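Local coordinates for protein 7beta-hydroxysteroid dehydrogenase (Collinsella aerofaciens, PDB 5FYD) that catalyses the NADPH-dependent reduction of the 7-oxo group of 7-oxolithocholate to ursodeoxycholate, acting as a homodimeric short-chain dehydrogenase/reductase, at residues M85-Y90 / A137-S142; D180-T185 / D219-K224; G11-A16 / M33-V38; T118-F123 / L164-A169. One frame throughout, in Å; residues are numbered along the deposited sequence.

All four contacts are buried, but their chemistry follows their place in the fold. Interactions 1 and 3 are parallel strand pairs of one sheet, bound mainly by backbone hydrogen bonds; they share the border between strands 10-14 and 85-90, where F87 O accepts from L12 N. Interaction 2 sets a helix against strand 179-186, the next strand beyond interaction 1, and rests on one glutamate and one isoleucine. Interaction 4 joins two helices on the M88 and V138 face with no hydrogen bond between its segments. Partly exposed residues take part in interactions 2 and 4, as does G15 in interaction 3, whereas every touching residue of interaction 1 is buried.

Interaction 1: M85-Y90 / A137-S142; sequences MGFMSY and AVINVS
F87 and I139 form the closely packed face of this parallel strand pair. F87 CG is anti to the backbone N (chi1 -178°), and the side chain's end nears the neighbouring strand; I139 CD1 sits at the ring's edge, in its plane, 3.9 Å from F87 CE1. A137 CB comes within 3.9 Å of F87 CD1. On the same face S89 OG donates to I139 O at 2.8 Å, nearly in line with that carbonyl. Y90 N stands 3.8 Å from I139 O and instead bonds N140 OD1 at 3.2 Å, in the plane of the amide, so two side chains bond between the strands. Strands 85-90 and 136-143 are adjacent central strands of the Rossmann-type sheet, joined through helix 105-132 in a beta-alpha-beta crossover; backbone bonds, such as M88 N to A137 O at 2.9 Å, fix the register. On the M88 and V138 face, M88 bends at chi3 (85°); its CE approaches V138 CG1 at 3.8 Å and comes 3.5 Å from N140 OD1. Helix 105-132 covers this side, where T167 holds N140 ND2. The Y90 ring leads away, CB alone of its side chain touching the other segment; its OH bonds V114 O, beside F67 of the NADP site.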
loop_
_atom_site.group_PDB
_atom_site.type_symbol
_atom_site.label_atom_id
_atom_site.label_comp_id
_atom_site.label_asym_id
_atom_site.label_seq_id
_atom_site.Cartn_x
_atom_site.Cartn_y
_atom_site.Cartn_z
ATOM N N MET A 85 -32.391 -3.519 13.032
ATOM C CA MET A 85 -31.269 -3.840 12.131
ATOM C C MET A 85 -31.799 -4.446 10.835
ATOM O O MET A 85 -32.639 -5.366 10.849
ATOM C CB MET A 85 -30.295 -4.819 12.794
ATOM C CG MET A 85 -29.660 -4.300 14.084
ATOM S SD MET A 85 -28.749 -2.772 13.864
ATOM C CE MET A 85 -27.530 -3.195 12.612
ATOM N N GLY A 86 -31.316 -3.922 9.716
ATOM C CA GLY A 86 -31.665 -4.472 8.393
ATOM C C GLY A 86 -30.517 -5.040 7.572
ATOM O O GLY A 86 -30.750 -5.846 6.663
ATOM N N PHE A 87 -29.285 -4.631 7.875
ATOM C CA PHE A 87 -28.157 -4.949 7.004
ATOM C C PHE A 87 -26.874 -5.077 7.787
ATOM O O PHE A 87 -26.658 -4.336 8.736
ATOM C CB PHE A 87 -27.974 -3.857 5.944
ATOM C CG PHE A 87 -26.866 -4.122 4.986
ATOM C CD1 PHE A 87 -27.058 -4.993 3.916
ATOM C CD2 PHE A 87 -25.640 -3.491 5.117
ATOM C CE1 PHE A 87 -26.034 -5.254 3.019
ATOM C CE2 PHE A 87 -24.618 -3.736 4.214
ATOM C CZ PHE A 87 -24.813 -4.614 3.157
ATOM N N MET A 88 -26.040 -6.024 7.380
ATOM C CA MET A 88 -24.667 -6.110 7.875
ATOM C C MET A 88 -23.727 -6.398 6.718
ATOM O O MET A 88 -24.057 -7.186 5.834
ATOM C CB MET A 88 -24.515 -7.211 8.940
ATOM C CG MET A 88 -23.155 -7.251 9.637
ATOM S SD MET A 88 -22.792 -8.861 10.417
ATOM C CE MET A 88 -22.109 -9.751 9.048
ATOM N N SER A 89 -22.564 -5.752 6.723
ATOM C CA SER A 89 -21.464 -6.137 5.829
ATOM C C SER A 89 -20.175 -6.233 6.626
ATOM O O SER A 89 -19.806 -5.262 7.288
ATOM C CB SER A 89 -21.256 -5.146 4.683
ATOM O OG SER A 89 -20.159 -5.517 3.889
ATOM N N TYR A 90 -19.489 -7.374 6.522
ATOM C CA TYR A 90 -18.151 -7.510 7.065
ATOM C C TYR A 90 -17.130 -7.229 5.969
ATOM O O TYR A 90 -17.017 -8.003 5.012
ATOM C CB TYR A 90 -17.923 -8.879 7.687
ATOM C CG TYR A 90 -16.776 -8.850 8.662
ATOM C CD1 TYR A 90 -16.996 -8.429 9.961
ATOM C CD2 TYR A 90 -15.497 -9.196 8.299
ATOM C CE1 TYR A 90 -15.991 -8.373 10.890
ATOM C CE2 TYR A 90 -14.463 -9.144 9.219
ATOM C CZ TYR A 90 -14.714 -8.721 10.529
ATOM O OH TYR A 90 -13.709 -8.645 11.498
ATOM N N ALA A 137 -30.417 -8.429 5.594
ATOM C CA ALA A 137 -29.472 -8.746 4.537
ATOM C C ALA A 137 -28.050 -8.700 5.020
ATOM O O ALA A 137 -27.702 -7.877 5.872
ATOM C CB ALA A 137 -29.662 -7.796 3.389
ATOM N N VAL A 138 -27.223 -9.595 4.489
ATOM C CA VAL A 138 -25.805 -9.596 4.770
ATOM C C VAL A 138 -25.067 -9.688 3.446
ATOM O O VAL A 138 -25.388 -10.550 2.624
ATOM C CB VAL A 138 -25.379 -10.802 5.626
ATOM C CG1 VAL A 138 -23.853 -10.787 5.866
ATOM C CG2 VAL A 138 -26.131 -10.810 6.944
ATOM N N ILE A 139 -24.089 -8.815 3.241
ATOM C CA ILE A 139 -23.126 -8.974 2.135
ATOM C C ILE A 139 -21.759 -8.963 2.748
ATOM O O ILE A 139 -21.335 -7.948 3.264
ATOM C CB ILE A 139 -23.227 -7.847 1.082
ATOM C CG1 ILE A 139 -24.618 -7.840 0.438
ATOM C CG2 ILE A 139 -22.118 -8.002 0.022
ATOM C CD1 ILE A 139 -24.859 -6.637 -0.463
ATOM N N ASN A 140 -21.073 -10.094 2.718
ATOM C CA ASN A 140 -19.720 -10.151 3.221
ATOM C C ASN A 140 -18.737 -10.105 2.067
ATOM O O ASN A 140 -19.032 -10.538 0.959
ATOM C CB ASN A 140 -19.492 -11.393 4.069
ATOM C CG ASN A 140 -20.299 -11.380 5.327
ATOM O OD1 ASN A 140 -20.499 -10.333 5.948
ATOM N ND2 ASN A 140 -20.781 -12.554 5.729
ATOM N N VAL A 141 -17.559 -9.567 2.342
ATOM C CA VAL A 141 -16.545 -9.340 1.322
ATOM C C VAL A 141 -15.425 -10.364 1.439
ATOM O O VAL A 141 -14.803 -10.512 2.496
ATOM C CB VAL A 141 -16.008 -7.912 1.449
ATOM C CG1 VAL A 141 -14.919 -7.642 0.414
ATOM C CG2 VAL A 141 -17.159 -6.935 1.314
ATOM N N SER A 142 -15.200 -11.102 0.361
ATOM C CA SER A 142 -14.027 -11.957 0.234
ATOM C C SER A 142 -13.043 -11.421 -0.812
ATOM O O SER A 142 -13.186 -10.294 -1.336
ATOM C CB SER A 142 -14.467 -13.393 -0.056
ATOM O OG SER A 142 -13.384 -14.296 0.092
#

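Interaction 2: D180-T185 / D219-K224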
loop_
_atom_site.group_PDB
_atom_site.type_symbol
_atom_site.label_atom_id
_atom_site.label_comp_id
_atom_site.label_asym_id
_atom_site.label_seq_id
_atom_site.Cartn_x
_atom_site.Cartn_y
_atom_site.Cartn_z
ATOM N N ASP A 180 -31.629 -12.174 3.108
ATOM C CA ASP A 180 -30.849 -12.313 1.866
ATOM C C ASP A 180 -29.360 -12.189 2.188
ATOM O O ASP A 180 -28.930 -11.187 2.726
ATOM C CB ASP A 180 -31.227 -11.245 0.848
ATOM C CG ASP A 180 -32.652 -11.392 0.331
ATOM O OD1 ASP A 180 -33.160 -12.533 0.258
ATOM O OD2 ASP A 180 -33.270 -10.348 0.017
ATOM N N VAL A 181 -28.585 -13.215 1.852
ATOM C CA VAL A 181 -27.174 -13.247 2.157
ATOM C C VAL A 181 -26.399 -13.488 0.882
ATOM O O VAL A 181 -26.817 -14.269 0.039
ATOM C CB VAL A 181 -26.860 -14.311 3.240
ATOM C CG1 VAL A 181 -25.351 -14.497 3.474
ATOM C CG2 VAL A 181 -27.544 -13.926 4.529
ATOM N N GLU A 182 -25.286 -12.794 0.742
ATOM C CA GLU A 182 -24.409 -12.887 -0.420
ATOM C C GLU A 182 -22.972 -12.699 0.021
ATOM O O GLU A 182 -22.702 -11.954 0.959
ATOM C CB GLU A 182 -24.772 -11.814 -1.436
ATOM C CG GLU A 182 -24.031 -11.867 -2.771
ATOM C CD GLU A 182 -24.167 -10.560 -3.533
ATOM O OE1 GLU A 182 -25.263 -9.942 -3.491
ATOM O OE2 GLU A 182 -23.160 -10.127 -4.121
ATOM N N VAL A 183 -22.069 -13.397 -0.636
ATOM C CA VAL A 183 -20.651 -13.039 -0.584
ATOM C C VAL A 183 -20.208 -12.489 -1.924
ATOM O O VAL A 183 -20.505 -13.063 -2.977
ATOM C CB VAL A 183 -19.743 -14.186 -0.100
ATOM C CG1 VAL A 183 -19.980 -15.505 -0.831
ATOM C CG2 VAL A 183 -18.259 -13.783 -0.157
ATOM N N ILE A 184 -19.493 -11.369 -1.877
ATOM C CA ILE A 184 -18.904 -10.773 -3.069
ATOM C C ILE A 184 -17.392 -10.899 -2.920
ATOM O O ILE A 184 -16.825 -10.436 -1.932
ATOM C CB ILE A 184 -19.348 -9.320 -3.314
ATOM C CG1 ILE A 184 -18.739 -8.803 -4.633
ATOM C CG2 ILE A 184 -18.996 -8.365 -2.171
ATOM C CD1 ILE A 184 -19.724 -8.624 -5.740
ATOM N N THR A 185 -16.757 -11.496 -3.921
ATOM C CA THR A 185 -15.329 -11.758 -3.920
ATOM C C THR A 185 -14.624 -10.737 -4.822
ATOM O O THR A 185 -14.920 -10.649 -6.021
ATOM C CB THR A 185 -15.060 -13.199 -4.382
ATOM O OG1 THR A 185 -15.598 -14.114 -3.405
ATOM C CG2 THR A 185 -13.596 -13.442 -4.542
ATOM N N ASP A 219 -22.092 -1.748 -6.130
ATOM C CA ASP A 219 -23.232 -1.756 -7.033
ATOM C C ASP A 219 -23.562 -3.173 -7.524
ATOM O O ASP A 219 -24.728 -3.585 -7.485
ATOM C CB ASP A 219 -23.014 -0.811 -8.218
ATOM C CG ASP A 219 -23.255 0.651 -7.850
ATOM O OD1 ASP A 219 -23.861 0.924 -6.787
ATOM O OD2 ASP A 219 -22.843 1.528 -8.640
ATOM N N GLU A 220 -22.546 -3.930 -7.927
ATOM C CA GLU A 220 -22.789 -5.304 -8.370
ATOM C C GLU A 220 -23.335 -6.184 -7.234
ATOM O O GLU A 220 -24.283 -6.937 -7.434
ATOM C CB GLU A 220 -21.532 -5.933 -8.967
ATOM C CG GLU A 220 -21.802 -7.333 -9.474
ATOM C CD GLU A 220 -20.650 -7.941 -10.263
ATOM O OE1 GLU A 220 -19.559 -7.346 -10.362
ATOM O OE2 GLU A 220 -20.857 -9.044 -10.780
ATOM N N ALA A 221 -22.758 -6.064 -6.037
ATOM C CA ALA A 221 -23.264 -6.829 -4.888
ATOM C C ALA A 221 -24.762 -6.553 -4.617
ATOM O O ALA A 221 -25.541 -7.479 -4.371
ATOM C CB ALA A 221 -22.442 -6.522 -3.643
ATOM N N PHE A 222 -25.169 -5.294 -4.659
ATOM C CA PHE A 222 -26.565 -5.000 -4.381
ATOM C C PHE A 222 -27.488 -5.414 -5.537
ATOM O O PHE A 222 -28.611 -5.808 -5.286
ATOM C CB PHE A 222 -26.780 -3.551 -3.977
ATOM C CG PHE A 222 -26.503 -3.300 -2.527
ATOM C CD1 PHE A 222 -27.451 -3.581 -1.557
ATOM C CD2 PHE A 222 -25.263 -2.845 -2.122
ATOM C CE1 PHE A 222 -27.176 -3.370 -0.204
ATOM C CE2 PHE A 222 -24.986 -2.637 -0.773
ATOM C CZ PHE A 222 -25.951 -2.884 0.185
ATOM N N GLU A 223 -27.005 -5.344 -6.774
ATOM C CA GLU A 223 -27.781 -5.826 -7.931
ATOM C C GLU A 223 -28.106 -7.313 -7.803
ATOM O O GLU A 223 -29.196 -7.728 -8.152
ATOM C CB GLU A 223 -27.056 -5.517 -9.247
ATOM C CG GLU A 223 -27.253 -4.053 -9.647
ATOM C CD GLU A 223 -26.498 -3.624 -10.903
ATOM O OE1 GLU A 223 -26.015 -4.511 -11.658
ATOM O OE2 GLU A 223 -26.385 -2.388 -11.122
ATOM N N LYS A 224 -27.185 -8.089 -7.234
ATOM C CA LYS A 224 -27.336 -9.548 -7.133
ATOM C C LYS A 224 -27.841 -10.067 -5.778
ATOM O O LYS A 224 -28.119 -11.259 -5.632
ATOM C CB LYS A 224 -26.019 -10.202 -7.547
ATOM C CG LYS A 224 -25.768 -9.948 -9.035
ATOM C CD LYS A 224 -24.430 -10.463 -9.509
ATOM C CE LYS A 224 -24.329 -10.269 -11.013
ATOM N NZ LYS A 224 -22.955 -10.498 -11.493
#
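E220 OE2 is gripped by two lysines: K224 NZ, one helical turn on, forms a 2.7 Å salt bridge to it through the anti lone pair, and K238 makes a second salt bridge. The other carboxylate oxygen, E220 OE1, accepts from G234 N, which ties the helix to the chain that follows strand 230-232. E220 meets strand 179-186 through its aliphatic part, CG lying 4.5 Å from I184 CD1. The closest approach between strand and helix is made by E182. Its CG is anti to the backbone N (chi1 -174°) and the chain runs extended, bringing OE1 to 2.6 Å from A221 O; two oxygens so near suggest that the acid carries a proton. E182 OE2 turns to the alanine itself, 3.7 Å from A221 CB. Beside it I184 supplies the apolar half of the contact, with CD1 4.0 Å from A221 CB. A221 thus touches both strand side chains, although the segment axes stay 9.1 Å apart. Helix 154-173 packs against V181 and V183 on the other side of the strand. With axes at 150°, near antiparallel, helix 214-224 runs back across the sheet between strands 179-186 and 230-232, the helix-on-sheet packing of a Rossmann-fold crossover.

Interaction 3: G11-A16 / M33-V38; sequences GLILGA and MNVVMV
V38 O accepts two backbone hydrogen bonds, from G15 N at 2.8 Å and A16 N at 3.0 Å, the donors reaching it from opposite faces of the carbonyl plane. Both are bent, the first to an N-H...O angle of 142°, as the chain turns out of strand 10-14. Three bonds earlier in the pair are straighter, at 170° or more: G11 N to N34 O and V36 N to G11 O come first, and I13 N to V36 O follows at 2.9 Å; V38 N to I13 O is already bent. They set a parallel register of G11 with V35 through L14 with V38. These strands and helix 19-30 between them make the first beta-alpha-beta unit of the Rossmann fold. G15, G19 and G21 match the glycine-rich GxxxGxG spacing of this family's dinucleotide loop, and T17 to G21 bind NADP(+). The apolar contacts divide between the two faces. On one, L12 CD1 touches both V38 CG2, at 3.6 Å, and V36 CG1, at 3.7 Å, while L14 lies alongside V38, its CD2 3.9 Å from V38 CG2. On the other, A16 CB packs on M37 CB at 3.6 Å; M37 CG lies between the backbone N and carbonyl carbon (chi1 57°), and the side chain leads away to helix 42-56. At the start of the pair, M33 SD approaches the bare CA of G11 at 4.2 Å.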
loop_
_atom_site.group_PDB
_atom_site.type_symbol
_atom_site.label_atom_id
_atom_site.label_comp_id
_atom_site.label_asym_id
_atom_site.label_seq_id
_atom_site.Cartn_x
_atom_site.Cartn_y
_atom_site.Cartn_z
ATOM N N GLY A 11 -28.235 -0.139 8.996
ATOM C CA GLY A 11 -27.237 -1.039 8.413
ATOM C C GLY A 11 -25.906 -0.851 9.108
ATOM O O GLY A 11 -25.564 0.251 9.530
ATOM N N LEU A 12 -25.161 -1.941 9.225
ATOM C CA LEU A 12 -23.934 -2.003 9.992
ATOM C C LEU A 12 -22.818 -2.320 9.039
ATOM O O LEU A 12 -22.804 -3.403 8.421
ATOM C CB LEU A 12 -24.066 -3.104 11.038
ATOM C CG LEU A 12 -22.862 -3.486 11.874
ATOM C CD1 LEU A 12 -22.313 -2.304 12.645
ATOM C CD2 LEU A 12 -23.234 -4.596 12.817
ATOM N N ILE A 13 -21.872 -1.400 8.913
ATOM C CA ILE A 13 -20.712 -1.617 8.089
ATOM C C ILE A 13 -19.500 -1.822 8.989
ATOM O O ILE A 13 -19.048 -0.893 9.680
ATOM C CB ILE A 13 -20.460 -0.433 7.125
ATOM C CG1 ILE A 13 -21.755 -0.079 6.352
ATOM C CG2 ILE A 13 -19.291 -0.729 6.193
ATOM C CD1 ILE A 13 -22.437 -1.241 5.660
ATOM N N LEU A 14 -18.965 -3.036 8.956
ATOM C CA LEU A 14 -17.847 -3.428 9.819
ATOM C C LEU A 14 -16.550 -3.277 9.024
ATOM O O LEU A 14 -16.158 -4.169 8.247
ATOM C CB LEU A 14 -18.048 -4.847 10.338
ATOM C CG LEU A 14 -19.335 -4.970 11.153
ATOM C CD1 LEU A 14 -19.952 -6.353 11.122
ATOM C CD2 LEU A 14 -19.050 -4.485 12.574
ATOM N N GLY A 15 -15.897 -2.125 9.198
ATOM C CA GLY A 15 -14.718 -1.751 8.436
ATOM C C GLY A 15 -15.081 -0.659 7.457
ATOM O O GLY A 15 -15.030 -0.870 6.248
ATOM N N ALA A 16 -15.415 0.519 7.983
ATOM C CA ALA A 16 -16.157 1.519 7.227
ATOM C C ALA A 16 -15.352 2.643 6.584
ATOM O O ALA A 16 -15.925 3.409 5.823
ATOM C CB ALA A 16 -17.222 2.123 8.114
ATOM N N MET A 33 -31.080 3.861 4.535
ATOM C CA MET A 33 -30.756 3.279 5.840
ATOM C C MET A 33 -29.887 4.207 6.657
ATOM O O MET A 33 -29.008 4.892 6.130
ATOM C CB MET A 33 -30.002 1.953 5.725
ATOM C CG MET A 33 -30.785 0.846 5.064
ATOM S SD MET A 33 -29.840 -0.710 5.196
ATOM C CE MET A 33 -30.926 -1.641 6.221
ATOM N N ASN A 34 -30.154 4.212 7.957
ATOM C CA ASN A 34 -29.264 4.853 8.919
ATOM C C ASN A 34 -28.040 3.950 9.038
ATOM O O ASN A 34 -28.158 2.757 8.813
ATOM C CB ASN A 34 -29.964 5.019 10.257
ATOM C CG ASN A 34 -31.235 5.838 10.145
ATOM O OD1 ASN A 34 -31.245 6.934 9.558
ATOM N ND2 ASN A 34 -32.315 5.321 10.703
ATOM N N VAL A 35 -26.886 4.516 9.374
ATOM C CA VAL A 35 -25.623 3.792 9.202
ATOM C C VAL A 35 -24.870 3.699 10.524
ATOM O O VAL A 35 -24.563 4.716 11.124
ATOM C CB VAL A 35 -24.743 4.481 8.163
ATOM C CG1 VAL A 35 -23.481 3.692 7.909
ATOM C CG2 VAL A 35 -25.503 4.672 6.854
ATOM N N VAL A 36 -24.555 2.470 10.939
ATOM C CA VAL A 36 -23.616 2.239 12.026
ATOM C C VAL A 36 -22.310 1.934 11.334
ATOM O O VAL A 36 -22.229 0.952 10.592
ATOM C CB VAL A 36 -24.017 1.047 12.925
ATOM C CG1 VAL A 36 -23.083 0.959 14.110
ATOM C CG2 VAL A 36 -25.435 1.173 13.403
ATOM N N MET A 37 -21.304 2.767 11.564
ATOM C CA MET A 37 -20.009 2.631 10.911
ATOM C C MET A 37 -18.949 2.321 11.955
ATOM O O MET A 37 -18.861 3.007 12.993
ATOM C CB MET A 37 -19.644 3.890 10.106
ATOM C CG MET A 37 -19.606 5.194 10.860
ATOM S SD MET A 37 -19.339 6.537 9.671
ATOM C CE MET A 37 -20.940 6.550 8.916
ATOM N N VAL A 38 -18.186 1.258 11.693
ATOM C CA VAL A 38 -17.274 0.712 12.678
ATOM C C VAL A 38 -15.897 0.568 12.094
ATOM O O VAL A 38 -15.717 0.119 10.935
ATOM C CB VAL A 38 -17.734 -0.665 13.173
ATOM C CG1 VAL A 38 -16.914 -1.094 14.388
ATOM C CG2 VAL A 38 -19.231 -0.682 13.472
#

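Interaction 4: T118-F123 / L164-A169; sequences TFLKCF and LKMTEA
M166 points toward the other helix and touches F119, L120 and F123. Its CG sits 3.8 Å from L120 CD1, and those two side chains cross at about a right angle. M166 CG also reaches the edge of the F123 ring, 4.0 Å from F123 CE2, while M166 CB meets the edge of the other ring, 4.1 Å from F119 CE2. The bend of the methionine at chi2 (71°) leaves SD 4.1 Å from L120 CD1. M166 CE is also beside L120, 4.0 Å from L120 CD1. T167 is the second residue to enter: its OG1 lies 3.7 Å from F123 CE2 and, near the plane of the other ring, 3.8 Å from F119 CZ. Helices 105-132 and 154-173 run nearly parallel on one face of the Rossmann sheet, at 15°, but their segment axes are 11.8 Å apart, so long side chains bridge the distance. A second shell positions these groups. The T167 hydroxyl is tied to I163 O, one turn back in its own helix. F119 meets Y90 edge-to-face, and F123 rests on V138 and M88. Earlier along helix 154-173 are Y156, the inferred proton acceptor, and K160, which by similarity lowers the tyrosine's pKa.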
loop_
_atom_site.group_PDB
_atom_site.type_symbol
_atom_site.label_atom_id
_atom_site.label_comp_id
_atom_site.label_asym_id
_atom_site.label_seq_id
_atom_site.Cartn_x
_atom_site.Cartn_y
_atom_site.Cartn_z
ATOM N N THR A 118 -13.747 -12.266 14.906
ATOM C CA THR A 118 -14.637 -11.109 14.903
ATOM C C THR A 118 -15.651 -11.219 13.784
ATOM O O THR A 118 -16.817 -10.942 13.987
ATOM C CB THR A 118 -13.881 -9.781 14.800
ATOM O OG1 THR A 118 -12.922 -9.702 15.875
ATOM C CG2 THR A 118 -14.852 -8.596 14.870
ATOM N N PHE A 119 -15.191 -11.661 12.618
ATOM C CA PHE A 119 -16.079 -11.964 11.497
ATOM C C PHE A 119 -17.240 -12.867 11.921
ATOM O O PHE A 119 -18.407 -12.486 11.762
ATOM C CB PHE A 119 -15.320 -12.626 10.355
ATOM C CG PHE A 119 -16.215 -13.337 9.398
ATOM C CD1 PHE A 119 -17.115 -12.616 8.605
ATOM C CD2 PHE A 119 -16.225 -14.717 9.318
ATOM C CE1 PHE A 119 -17.954 -13.263 7.732
ATOM C CE2 PHE A 119 -17.074 -15.366 8.433
ATOM C CZ PHE A 119 -17.950 -14.639 7.642
ATOM N N LEU A 120 -16.917 -14.042 12.458
ATOM C CA LEU A 120 -17.962 -15.007 12.775
ATOM C C LEU A 120 -18.849 -14.559 13.945
ATOM O O LEU A 120 -20.033 -14.828 13.920
ATOM C CB LEU A 120 -17.400 -16.401 13.037
ATOM C CG LEU A 120 -18.473 -17.505 12.945
ATOM C CD1 LEU A 120 -19.093 -17.653 11.552
ATOM C CD2 LEU A 120 -17.884 -18.842 13.371
ATOM N N LYS A 121 -18.276 -13.914 14.960
ATOM C CA LYS A 121 -19.079 -13.385 16.063
ATOM C C LYS A 121 -20.142 -12.442 15.521
ATOM O O LYS A 121 -21.319 -12.551 15.880
ATOM C CB LYS A 121 -18.200 -12.649 17.090
ATOM C CG LYS A 121 -17.393 -13.578 17.985
ATOM C CD LYS A 121 -16.617 -12.774 19.018
ATOM C CE LYS A 121 -16.077 -13.672 20.117
ATOM N NZ LYS A 121 -15.491 -12.812 21.189
ATOM N N CYS A 122 -19.718 -11.535 14.640
ATOM C CA CYS A 122 -20.641 -10.570 14.068
ATOM C C CYS A 122 -21.659 -11.274 13.199
ATOM O O CYS A 122 -22.853 -11.013 13.315
ATOM C CB CYS A 122 -19.897 -9.492 13.288
ATOM S SG CYS A 122 -18.982 -8.365 14.348
ATOM N N PHE A 123 -21.200 -12.161 12.322
ATOM C CA PHE A 123 -22.110 -12.851 11.390
ATOM C C PHE A 123 -23.160 -13.641 12.178
ATOM O O PHE A 123 -24.344 -13.576 11.873
ATOM C CB PHE A 123 -21.317 -13.800 10.515
ATOM C CG PHE A 123 -21.984 -14.263 9.232
ATOM C CD1 PHE A 123 -23.150 -13.714 8.705
ATOM C CD2 PHE A 123 -21.334 -15.259 8.499
ATOM C CE1 PHE A 123 -23.679 -14.193 7.520
ATOM C CE2 PHE A 123 -21.831 -15.717 7.305
ATOM C CZ PHE A 123 -23.010 -15.181 6.810
ATOM N N LEU A 164 -15.504 -16.668 2.687
ATOM C CA LEU A 164 -16.187 -17.102 1.465
ATOM C C LEU A 164 -17.073 -18.326 1.747
ATOM O O LEU A 164 -18.292 -18.311 1.516
ATOM C CB LEU A 164 -15.167 -17.441 0.389
ATOM C CG LEU A 164 -15.688 -18.014 -0.925
ATOM C CD1 LEU A 164 -16.661 -17.116 -1.674
ATOM C CD2 LEU A 164 -14.484 -18.349 -1.779
ATOM N N LYS A 165 -16.455 -19.377 2.233
ATOM C CA LYS A 165 -17.183 -20.631 2.413
ATOM C C LYS A 165 -18.258 -20.561 3.503
ATOM O O LYS A 165 -19.331 -21.174 3.354
ATOM C CB LYS A 165 -16.230 -21.802 2.636
ATOM C CG LYS A 165 -15.289 -22.090 1.468
ATOM C CD LYS A 165 -15.997 -22.527 0.200
ATOM C CE LYS A 165 -15.235 -22.104 -1.048
ATOM N NZ LYS A 165 -16.061 -22.292 -2.237
ATOM N N MET A 166 -17.999 -19.827 4.587
ATOM C CA MET A 166 -19.017 -19.638 5.611
ATOM C C MET A 166 -20.210 -18.901 5.022
ATOM O O MET A 166 -21.352 -19.256 5.271
ATOM C CB MET A 166 -18.479 -18.861 6.816
ATOM C CG MET A 166 -19.462 -18.848 7.995
ATOM S SD MET A 166 -19.525 -20.514 8.718
ATOM C CE MET A 166 -21.067 -20.488 9.604
ATOM N N THR A 167 -19.945 -17.835 4.255
ATOM C CA THR A 167 -21.035 -17.012 3.718
ATOM C C THR A 167 -21.795 -17.756 2.628
ATOM O O THR A 167 -23.020 -17.645 2.552
ATOM C CB THR A 167 -20.537 -15.645 3.247
ATOM O OG1 THR A 167 -19.819 -15.020 4.312
ATOM C CG2 THR A 167 -21.703 -14.743 2.850
ATOM N N GLU A 168 -21.090 -18.539 1.817
ATOM C CA GLU A 168 -21.748 -19.368 0.798
ATOM C C GLU A 168 -22.739 -20.314 1.450
ATOM O O GLU A 168 -23.864 -20.443 0.991
ATOM C CB GLU A 168 -20.739 -20.153 -0.039
ATOM C CG GLU A 168 -19.924 -19.290 -1.003
ATOM C CD GLU A 168 -18.945 -20.076 -1.852
ATOM O OE1 GLU A 168 -18.401 -21.100 -1.393
ATOM O OE2 GLU A 168 -18.687 -19.671 -3.006
ATOM N N ALA A 169 -22.312 -20.948 2.539
ATOM C CA ALA A 169 -23.169 -21.889 3.275
ATOM C C ALA A 169 -24.421 -21.206 3.783
ATOM O O ALA A 169 -25.534 -21.686 3.535
ATOM C CB ALA A 169 -22.403 -22.501 4.421
#